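Local coordinates for protein Abbfa_003403 (Acinetobacter baumannii, PDB 4ZXH) that is a four-domain nonribosomal peptide synthetase that probably activates an amino acid, carries it on a phosphopantetheine arm, condenses it with an acyl or peptidyl partner and releases the product, at residues Glu273-Arg285 with Gln296-Asp308. Numbering follows the deposited sequence.
With PNS (4'-phosphopantetheine), chain B.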
loop_
_atom_site.group_PDB
_atom_site.type_symbol
_atom_site.label_atom_id
_atom_site.label_comp_id
_atom_site.label_asym_id
_atom_site.label_seq_id
_atom_site.Cartn_x
_atom_site.Cartn_y
_atom_site.Cartn_z
ATOM N N GLU A 273 10.085 -3.549 -17.620
ATOM C CA GLU A 273 8.892 -2.811 -17.988
ATOM C C GLU A 273 9.195 -1.858 -19.148
ATOM O O GLU A 273 10.291 -1.318 -19.242
ATOM C CB GLU A 273 8.361 -2.046 -16.782
ATOM C CG GLU A 273 7.008 -1.422 -17.023
ATOM C CD GLU A 273 5.929 -2.457 -17.255
ATOM O OE1 GLU A 273 6.050 -3.582 -16.706
ATOM O OE2 GLU A 273 4.975 -2.139 -18.002
ATOM N N ASN A 274 8.223 -1.666 -20.031
ATOM C CA ASN A 274 8.401 -0.828 -21.209
ATOM C C ASN A 274 7.915 0.593 -20.963
ATOM O O ASN A 274 8.359 1.534 -21.611
ATOM C CB ASN A 274 7.658 -1.426 -22.405
ATOM C CG ASN A 274 8.123 -2.826 -22.735
ATOM O OD1 ASN A 274 9.315 -3.133 -22.641
ATOM N ND2 ASN A 274 7.178 -3.697 -23.101
ATOM N N ASN A 275 6.986 0.748 -20.029
ATOM C CA ASN A 275 6.442 2.061 -19.735
ATOM C C ASN A 275 7.036 2.598 -18.442
ATOM O O ASN A 275 6.724 2.123 -17.339
ATOM C CB ASN A 275 4.916 1.998 -19.664
ATOM C CG ASN A 275 4.275 1.797 -21.032
ATOM O OD1 ASN A 275 3.682 0.754 -21.310
ATOM N ND2 ASN A 275 4.374 2.807 -21.882
ATOM N N LEU A 276 7.918 3.580 -18.589
ATOM C CA LEU A 276 8.618 4.160 -17.451
ATOM C C LEU A 276 8.412 5.662 -17.393
ATOM O O LEU A 276 8.422 6.328 -18.435
ATOM C CB LEU A 276 10.101 3.860 -17.535
ATOM C CG LEU A 276 10.470 2.411 -17.785
ATOM C CD1 LEU A 276 11.866 2.338 -18.419
ATOM C CD2 LEU A 276 10.428 1.666 -16.483
ATOM N N VAL A 277 8.232 6.196 -16.183
ATOM C CA VAL A 277 8.172 7.647 -16.004
ATOM C C VAL A 277 9.333 8.166 -15.164
ATOM O O VAL A 277 9.645 7.603 -14.120
ATOM C CB VAL A 277 6.859 8.081 -15.349
ATOM C CG1 VAL A 277 6.824 9.584 -15.190
ATOM C CG2 VAL A 277 5.688 7.624 -16.179
ATOM N N ILE A 278 9.971 9.240 -15.630
ATOM C CA ILE A 278 11.028 9.907 -14.875
ATOM C C ILE A 278 10.752 11.407 -14.753
ATOM O O ILE A 278 10.550 12.085 -15.763
ATOM C CB ILE A 278 12.403 9.714 -15.529
ATOM C CG1 ILE A 278 12.803 8.243 -15.524
ATOM C CG2 ILE A 278 13.463 10.514 -14.796
ATOM C CD1 ILE A 278 14.221 8.015 -15.963
ATOM N N ALA A 279 10.759 11.925 -13.525
ATOM C CA ALA A 279 10.537 13.356 -13.297
ATOM C C ALA A 279 11.836 14.127 -13.491
ATOM O O ALA A 279 12.881 13.657 -13.058
ATOM C CB ALA A 279 9.976 13.611 -11.894
ATOM N N THR A 280 11.758 15.295 -14.136
ATOM C CA THR A 280 12.914 16.187 -14.326
ATOM C C THR A 280 12.609 17.665 -14.093
ATOM O O THR A 280 12.070 18.328 -14.964
ATOM C CB THR A 280 13.493 16.119 -15.745
ATOM O OG1 THR A 280 13.672 14.759 -16.144
ATOM C CG2 THR A 280 14.840 16.829 -15.766
ATOM N N PRO A 281 12.958 18.181 -12.921
ATOM C CA PRO A 281 12.961 19.612 -12.618
ATOM C C PRO A 281 13.543 20.492 -13.715
ATOM O O PRO A 281 14.594 20.155 -14.268
ATOM C CB PRO A 281 13.845 19.686 -11.382
ATOM C CG PRO A 281 13.505 18.425 -10.657
ATOM C CD PRO A 281 13.231 17.372 -11.723
ATOM N N VAL A 282 12.863 21.595 -14.022
ATOM C CA VAL A 282 13.425 22.616 -14.887
ATOM C C VAL A 282 13.586 23.916 -14.101
ATOM O O VAL A 282 12.812 24.194 -13.179
ATOM C CB VAL A 282 12.559 22.854 -16.130
ATOM C CG1 VAL A 282 12.405 21.565 -16.892
ATOM C CG2 VAL A 282 11.202 23.426 -15.746
ATOM N N ALA A 283 14.605 24.688 -14.462
ATOM C CA ALA A 283 14.947 25.927 -13.772
ATOM C C ALA A 283 13.766 26.890 -13.689
ATOM O O ALA A 283 13.555 27.537 -12.663
ATOM C CB ALA A 283 16.139 26.609 -14.470
ATOM N N GLY A 284 13.019 27.001 -14.781
ATOM C CA GLY A 284 11.798 27.784 -14.802
ATOM C C GLY A 284 11.895 29.294 -14.963
ATOM O O GLY A 284 10.901 29.998 -14.721
ATOM N N ARG A 285 13.054 29.811 -15.373
ATOM C CA ARG A 285 13.191 31.267 -15.511
ATOM C C ARG A 285 13.422 31.660 -16.969
ATOM O O ARG A 285 14.526 32.066 -17.362
ATOM C CB ARG A 285 14.328 31.800 -14.636
ATOM C CG ARG A 285 14.304 31.280 -13.220
ATOM C CD ARG A 285 15.643 31.471 -12.538
ATOM N NE ARG A 285 15.618 31.054 -11.138
ATOM C CZ ARG A 285 15.666 31.909 -10.117
ATOM N NH1 ARG A 285 15.759 33.217 -10.358
ATOM N NH2 ARG A 285 15.669 31.459 -8.864
ATOM N N GLN A 296 11.219 30.524 -5.598
ATOM C CA GLN A 296 11.085 29.119 -5.949
ATOM C C GLN A 296 10.377 29.004 -7.304
ATOM O O GLN A 296 9.156 29.156 -7.411
ATOM C CB GLN A 296 10.365 28.375 -4.811
ATOM C CG GLN A 296 9.695 27.022 -5.065
ATOM C CD GLN A 296 10.351 26.153 -6.109
ATOM O OE1 GLN A 296 11.558 26.214 -6.338
ATOM N NE2 GLN A 296 9.549 25.292 -6.723
ATOM N N PHE A 297 11.185 28.767 -8.338
ATOM C CA PHE A 297 10.754 28.861 -9.733
ATOM C C PHE A 297 10.865 27.511 -10.433
ATOM O O PHE A 297 10.446 27.352 -11.578
ATOM C CB PHE A 297 11.591 29.897 -10.491
ATOM C CG PHE A 297 11.405 31.304 -10.009
ATOM C CD1 PHE A 297 10.302 32.050 -10.411
ATOM C CD2 PHE A 297 12.335 31.891 -9.167
ATOM C CE1 PHE A 297 10.125 33.359 -9.972
ATOM C CE2 PHE A 297 12.166 33.198 -8.720
ATOM C CZ PHE A 297 11.060 33.933 -9.123
ATOM N N VAL A 298 11.437 26.543 -9.729
ATOM C CA VAL A 298 11.668 25.213 -10.262
ATOM C C VAL A 298 10.365 24.434 -10.441
ATOM O O VAL A 298 9.583 24.334 -9.512
ATOM C CB VAL A 298 12.599 24.437 -9.323
ATOM C CG1 VAL A 298 12.468 22.949 -9.513
ATOM C CG2 VAL A 298 14.019 24.888 -9.530
ATOM N N ASN A 299 10.138 23.887 -11.633
ATOM C CA ASN A 299 8.948 23.079 -11.901
ATOM C C ASN A 299 9.274 21.641 -12.333
ATOM O O ASN A 299 10.110 21.406 -13.200
ATOM C CB ASN A 299 8.077 23.748 -12.970
ATOM C CG ASN A 299 6.695 23.103 -13.095
ATOM O OD1 ASN A 299 6.069 22.705 -12.094
ATOM N ND2 ASN A 299 6.209 23.003 -14.330
ATOM N N THR A 300 8.607 20.674 -11.724
ATOM C CA THR A 300 8.804 19.292 -12.100
ATOM C C THR A 300 8.073 19.022 -13.421
ATOM O O THR A 300 6.961 19.503 -13.622
ATOM C CB THR A 300 8.286 18.334 -10.990
ATOM O OG1 THR A 300 8.975 18.595 -9.763
ATOM C CG2 THR A 300 8.495 16.875 -11.373
ATOM N N ILE A 301 8.702 18.281 -14.332
ATOM C CA ILE A 301 7.949 17.674 -15.426
ATOM C C ILE A 301 8.150 16.164 -15.442
ATOM O O ILE A 301 9.237 15.677 -15.128
ATOM C CB ILE A 301 8.326 18.241 -16.815
ATOM C CG1 ILE A 301 9.808 18.041 -17.105
ATOM C CG2 ILE A 301 7.911 19.690 -16.946
ATOM C CD1 ILE A 301 10.238 18.633 -18.453
ATOM N N ALA A 302 7.093 15.432 -15.805
ATOM C CA ALA A 302 7.155 13.975 -15.915
ATOM C C ALA A 302 7.281 13.497 -17.375
ATOM O O ALA A 302 6.390 13.724 -18.201
ATOM C CB ALA A 302 5.931 13.346 -15.260
ATOM N N ILE A 303 8.392 12.832 -17.684
ATOM C CA ILE A 303 8.595 12.278 -19.016
ATOM C C ILE A 303 8.269 10.793 -19.027
ATOM O O ILE A 303 8.990 9.981 -18.436
ATOM C CB ILE A 303 10.032 12.465 -19.506
ATOM C CG1 ILE A 303 10.488 13.916 -19.343
ATOM C CG2 ILE A 303 10.143 12.019 -20.931
ATOM C CD1 ILE A 303 9.585 14.889 -20.008
ATOM N N HIS A 304 7.177 10.437 -19.691
ATOM C CA HIS A 304 6.778 9.039 -19.802
ATOM C C HIS A 304 7.241 8.503 -21.154
ATOM O O HIS A 304 6.770 8.962 -22.199
ATOM C CB HIS A 304 5.261 8.911 -19.622
ATOM C CG HIS A 304 4.704 7.572 -19.995
ATOM N ND1 HIS A 304 3.425 7.417 -20.487
ATOM C CD2 HIS A 304 5.243 6.330 -19.947
ATOM C CE1 HIS A 304 3.203 6.137 -20.734
ATOM N NE2 HIS A 304 4.290 5.456 -20.416
ATOM N N MET A 305 8.185 7.560 -21.123
ATOM C CA MET A 305 8.742 6.935 -22.329
ATOM C C MET A 305 8.160 5.548 -22.532
ATOM O O MET A 305 8.060 4.767 -21.593
ATOM C CB MET A 305 10.273 6.801 -22.247
ATOM C CG MET A 305 11.089 8.099 -22.275
ATOM S SD MET A 305 11.110 8.932 -23.858
ATOM C CE MET A 305 11.451 7.542 -24.943
ATOM N N ASP A 306 7.794 5.226 -23.763
ATOM C CA ASP A 306 7.483 3.846 -24.077
ATOM C C ASP A 306 8.724 3.240 -24.704
ATOM O O ASP A 306 9.018 3.507 -25.865
ATOM C CB ASP A 306 6.278 3.743 -25.009
ATOM C CG ASP A 306 5.716 2.333 -25.086
ATOM O OD1 ASP A 306 6.398 1.392 -24.631
ATOM O OD2 ASP A 306 4.586 2.165 -25.589
ATOM N N ILE A 307 9.472 2.464 -23.921
ATOM C CA ILE A 307 10.663 1.779 -24.425
ATOM C C ILE A 307 10.315 0.752 -25.478
ATOM O O ILE A 307 9.444 -0.093 -25.264
ATOM C CB ILE A 307 11.437 1.030 -23.331
ATOM C CG1 ILE A 307 11.658 1.917 -22.114
ATOM C CG2 ILE A 307 12.769 0.524 -23.880
ATOM C CD1 ILE A 307 12.457 3.107 -22.414
ATOM N N ASP A 308 11.007 0.836 -26.609
ATOM C CA ASP A 308 10.975 -0.201 -27.624
ATOM C C ASP A 308 12.342 -0.902 -27.641
ATOM O O ASP A 308 13.308 -0.360 -28.172
ATOM C CB ASP A 308 10.639 0.419 -28.983
ATOM C CG ASP A 308 10.638 -0.589 -30.120
ATOM O OD1 ASP A 308 10.541 -1.815 -29.876
ATOM O OD2 ASP A 308 10.740 -0.130 -31.278
HETATM O O23 PNS B . -2.263 15.069 -4.683
HETATM P P24 PNS B . -2.434 16.542 -4.946
HETATM O O25 PNS B . -3.507 16.976 -5.908
HETATM O O27 PNS B . -1.014 17.031 -5.534
HETATM C C28 PNS B . 0.189 16.796 -4.808
HETATM C C29 PNS B . 1.348 17.418 -5.566
HETATM C C30 PNS B . 0.999 18.900 -5.712
HETATM C C31 PNS B . 1.473 16.751 -6.936
HETATM C C32 PNS B . 2.650 17.190 -4.784
HETATM O O33 PNS B . 2.662 15.815 -4.366
HETATM C C34 PNS B . 3.858 17.539 -5.632
HETATM O O35 PNS B . 4.050 18.675 -6.064
HETATM N N36 PNS B . 4.735 16.582 -5.900
HETATM C C37 PNS B . 5.923 16.817 -6.706
HETATM C C38 PNS B . 7.139 16.489 -5.842
HETATM C C39 PNS B . 8.281 17.379 -6.224
HETATM O O40 PNS B . 8.089 18.546 -6.535
HETATM N N41 PNS B . 9.464 16.783 -6.189
HETATM C C42 PNS B . 10.757 17.350 -6.491
HETATM C C43 PNS B . 11.618 16.109 -6.597
HETATM S S44 PNS B . 11.759 15.696 -8.341
#
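A chi1 of 168° carries the H304 imidazole away from its own backbone N, while N275 folds its amide back beside its N, and the two groups converge on one face of a two-stranded ribbon. N275 ND2 gives a weak, bent hydrogen bond to H304 NE2 (3.0 Å), the two planes standing 55° apart. V277 CG2 comes in obliquely to the ring and touches H304 CB at 3.7 Å. Beneath these side chains, 275-279 and 302-306 pair antiparallel: L276 with M305 and I278 with I303 each exchange two backbone bonds, while V277 and A302 share the face of H304. A279 links the ribbon by backbone bonds to I356 and M358. On the other face, L276 CD1 meets I307 CG1 at 3.7 Å, and helices 255-271 and 313-329 pack against I278, I303 and M305.

The pairing outlasts the regular strands. T280 N reaches I301 O at 2.7 Å, and V282 and N299 exchange a further pair of bonds. The N299 amide is held by the backbone of I333 and F335. At the far end, F297 directs the CD2 corner of its ring over one face of the R285 guanidinium, 3.4 Å from NH2, with the planes 60° apart. R285 is fixed from outside the ribbon by the carbonyls of L290 and A293 and by a salt bridge to D151.

Midway along, P281 and T300 face the phosphopantetheine: P281 CG lies 4.0 Å from the thiol sulfur S44, and T300 OG1 gives a weak hydrogen bond to O40 (3.3 Å). The pair illustrates how a short beta ribbon, continued by less regular chain, can line a tunnel wall; here it borders the pantetheine channel of a nonribosomal peptide synthetase condensation domain, where the carrier's prosthetic arm enters.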